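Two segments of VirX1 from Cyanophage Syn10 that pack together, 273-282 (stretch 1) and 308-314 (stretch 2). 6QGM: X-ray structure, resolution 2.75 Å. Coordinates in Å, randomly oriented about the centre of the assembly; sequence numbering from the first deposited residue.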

# COMPACT_ATOMS: atom_id res chain seq x y z
N CYS B 273 32.69 10.78 -6.72
CA CYS B 273 31.85 11.03 -7.91
C CYS B 273 31.84 12.54 -8.15
O CYS B 273 31.25 13.26 -7.35
CB CYS B 273 30.46 10.47 -7.69
SG CYS B 273 30.48 8.72 -7.19
N HIS B 274 32.53 12.97 -9.19
CA HIS B 274 32.73 14.39 -9.56
C HIS B 274 31.78 14.74 -10.71
O HIS B 274 32.01 14.25 -11.82
CB HIS B 274 34.18 14.63 -9.95
CG HIS B 274 34.48 16.07 -10.13
ND1 HIS B 274 35.20 16.77 -9.22
CD2 HIS B 274 34.14 16.94 -11.10
CE1 HIS B 274 35.33 18.02 -9.62
NE2 HIS B 274 34.67 18.15 -10.76
N ALA B 275 30.76 15.57 -10.46
CA ALA B 275 29.79 15.99 -11.49
C ALA B 275 30.51 16.91 -12.49
O ALA B 275 31.19 17.85 -12.03
CB ALA B 275 28.61 16.67 -10.87
N MET B 276 30.35 16.62 -13.78
CA MET B 276 30.98 17.33 -14.92
C MET B 276 29.90 18.07 -15.71
O MET B 276 28.77 18.17 -15.18
CB MET B 276 31.71 16.34 -15.83
CG MET B 276 32.69 15.47 -15.08
SD MET B 276 34.31 16.21 -15.03
CE MET B 276 34.90 15.83 -16.68
N LYS B 277 30.21 18.57 -16.92
CA LYS B 277 29.26 19.39 -17.71
C LYS B 277 28.12 18.53 -18.26
O LYS B 277 26.99 19.05 -18.33
CB LYS B 277 29.99 20.15 -18.83
CG LYS B 277 30.89 21.28 -18.34
CD LYS B 277 31.84 21.83 -19.37
CE LYS B 277 32.22 23.27 -19.07
NZ LYS B 277 33.27 23.76 -19.99
N ASN B 278 28.39 17.26 -18.60
CA ASN B 278 27.45 16.35 -19.31
C ASN B 278 27.39 14.98 -18.63
O ASN B 278 26.98 14.02 -19.30
CB ASN B 278 27.83 16.18 -20.79
CG ASN B 278 28.05 17.51 -21.47
OD1 ASN B 278 27.10 18.21 -21.81
ND2 ASN B 278 29.30 17.86 -21.64
N GLY B 279 27.73 14.90 -17.34
CA GLY B 279 27.68 13.65 -16.55
C GLY B 279 28.52 13.76 -15.29
O GLY B 279 28.42 14.81 -14.61
N TRP B 280 29.30 12.74 -14.99
CA TRP B 280 30.12 12.67 -13.74
C TRP B 280 31.29 11.70 -13.96
O TRP B 280 31.17 10.79 -14.80
CB TRP B 280 29.24 12.29 -12.54
CG TRP B 280 28.76 10.89 -12.63
CD1 TRP B 280 27.72 10.42 -13.37
CD2 TRP B 280 29.35 9.74 -12.01
NE1 TRP B 280 27.61 9.07 -13.24
CE2 TRP B 280 28.60 8.62 -12.42
CE3 TRP B 280 30.42 9.55 -11.13
CZ2 TRP B 280 28.90 7.33 -11.98
CZ3 TRP B 280 30.70 8.27 -10.68
CH2 TRP B 280 29.96 7.18 -11.11
N VAL B 281 32.40 11.92 -13.25
CA VAL B 281 33.63 11.09 -13.30
C VAL B 281 33.77 10.35 -11.96
O VAL B 281 33.62 11.00 -10.91
CB VAL B 281 34.86 11.96 -13.62
CG1 VAL B 281 36.18 11.30 -13.26
CG2 VAL B 281 34.84 12.37 -15.07
N TRP B 282 33.99 9.03 -12.02
CA TRP B 282 34.27 8.18 -10.83
C TRP B 282 35.78 8.14 -10.59
O TRP B 282 36.53 8.23 -11.58
CB TRP B 282 33.67 6.77 -10.96
CG TRP B 282 34.34 5.86 -11.95
CD1 TRP B 282 35.51 5.18 -11.78
CD2 TRP B 282 33.83 5.48 -13.24
NE1 TRP B 282 35.78 4.43 -12.89
CE2 TRP B 282 34.76 4.59 -13.80
CE3 TRP B 282 32.68 5.81 -13.97
CZ2 TRP B 282 34.59 4.02 -15.06
CZ3 TRP B 282 32.51 5.26 -15.22
CH2 TRP B 282 33.45 4.38 -15.76
N ALA B 308 37.96 15.45 -24.22
CA ALA B 308 38.73 16.69 -23.98
C ALA B 308 38.41 17.19 -22.56
O ALA B 308 39.34 17.48 -21.80
CB ALA B 308 38.42 17.69 -25.07
N GLU B 309 37.12 17.26 -22.23
CA GLU B 309 36.58 17.49 -20.85
C GLU B 309 37.33 16.60 -19.84
O GLU B 309 37.87 17.16 -18.87
CB GLU B 309 35.11 17.11 -20.79
CG GLU B 309 34.15 18.28 -20.74
CD GLU B 309 32.74 17.81 -20.40
OE1 GLU B 309 32.47 17.63 -19.17
OE2 GLU B 309 31.94 17.57 -21.37
N PHE B 310 37.33 15.29 -20.08
CA PHE B 310 37.81 14.24 -19.14
C PHE B 310 39.31 14.42 -18.87
O PHE B 310 39.72 14.42 -17.70
CB PHE B 310 37.48 12.84 -19.67
CG PHE B 310 37.80 11.71 -18.72
CD1 PHE B 310 37.51 11.80 -17.36
CD2 PHE B 310 38.35 10.53 -19.19
CE1 PHE B 310 37.80 10.75 -16.51
CE2 PHE B 310 38.64 9.48 -18.34
CZ PHE B 310 38.36 9.58 -17.00
N ARG B 311 40.09 14.57 -19.95
CA ARG B 311 41.57 14.80 -19.90
C ARG B 311 41.86 16.10 -19.14
O ARG B 311 42.73 16.07 -18.26
CB ARG B 311 42.17 14.83 -21.30
CG ARG B 311 42.18 13.48 -21.99
CD ARG B 311 42.84 13.49 -23.34
NE ARG B 311 42.65 12.20 -23.99
CZ ARG B 311 43.39 11.12 -23.74
NH1 ARG B 311 44.38 11.15 -22.86
NH2 ARG B 311 43.13 10.00 -24.39
N GLU B 312 41.14 17.19 -19.46
CA GLU B 312 41.27 18.51 -18.78
C GLU B 312 41.05 18.29 -17.28
O GLU B 312 41.88 18.75 -16.49
CB GLU B 312 40.30 19.55 -19.37
CG GLU B 312 40.81 20.24 -20.63
CD GLU B 312 39.92 21.33 -21.23
OE1 GLU B 312 38.67 21.21 -21.16
OE2 GLU B 312 40.48 22.32 -21.75
N HIS B 313 39.97 17.59 -16.92
CA HIS B 313 39.58 17.31 -15.52
C HIS B 313 40.68 16.53 -14.80
O HIS B 313 40.85 16.77 -13.60
CB HIS B 313 38.26 16.54 -15.47
CG HIS B 313 37.94 16.03 -14.10
ND1 HIS B 313 37.49 16.84 -13.08
CD2 HIS B 313 38.04 14.79 -13.58
CE1 HIS B 313 37.34 16.13 -12.00
NE2 HIS B 313 37.66 14.86 -12.27
N LEU B 314 41.39 15.63 -15.49
CA LEU B 314 42.39 14.74 -14.84
C LEU B 314 43.71 15.49 -14.62
O LEU B 314 44.56 14.93 -13.93
CB LEU B 314 42.60 13.49 -15.70
CG LEU B 314 41.42 12.52 -15.75
CD1 LEU B 314 41.72 11.35 -16.68
CD2 LEU B 314 41.06 12.01 -14.36

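The imidazole of His 313 is engaged by two quite different partners at once. Over one of its faces lies the thioether sulfur of Met 276, with SD 4.0 Å from the centroid of the His 313 ring (atoms CG, ND1, CD2, CE1 and NE2) and only 23° off the ring normal. At the same time the edge of His 313 is turned toward the face of His 274: the planes meet at 52°, and CE1 of His 313 comes within 3.4 Å of CG of His 274. A polarizable sulfur suits the flat face of an aromatic ring, while a ring edge, with its slightly positive C-H groups, suits the face of another.

The scaffold is a helix laid against a hairpin. Paired backbone hydrogen bonds between His 274 and Val 281 join the two strands, and both residues point CA-to-CB toward the helix. On the helix, Glu 309 and His 313 are one turn apart, linked by the bond from His 313 N to Glu 309 O (2.9 Å), so both can face the hairpin.

Met 276, with all three chi angles in m, also places its CE 3.6 Å from CB of His 313; its flexible, unbranched chain can follow the helix surface. Val 281 adds a compact, branched apolar group: its CG2 lies 3.6 Å from CD1 of Phe 310, whose CA-to-CB bond runs sideways but whose ring comes nearer.

Polar contacts gather at the turn. Glu 309, which has the largest covered area, reaches out to accept two weak hydrogen bonds, from Lys 277 N to its OE1 (3.3 Å) and from Asn 278 ND2 to its OE2 (2.7 Å). A carboxylate can thus serve a backbone amide and a side-chain amide together. Lys 277 contributes its backbone and CB here, while the end of its side chain leads away. Altogether the stretches bury 381 Å².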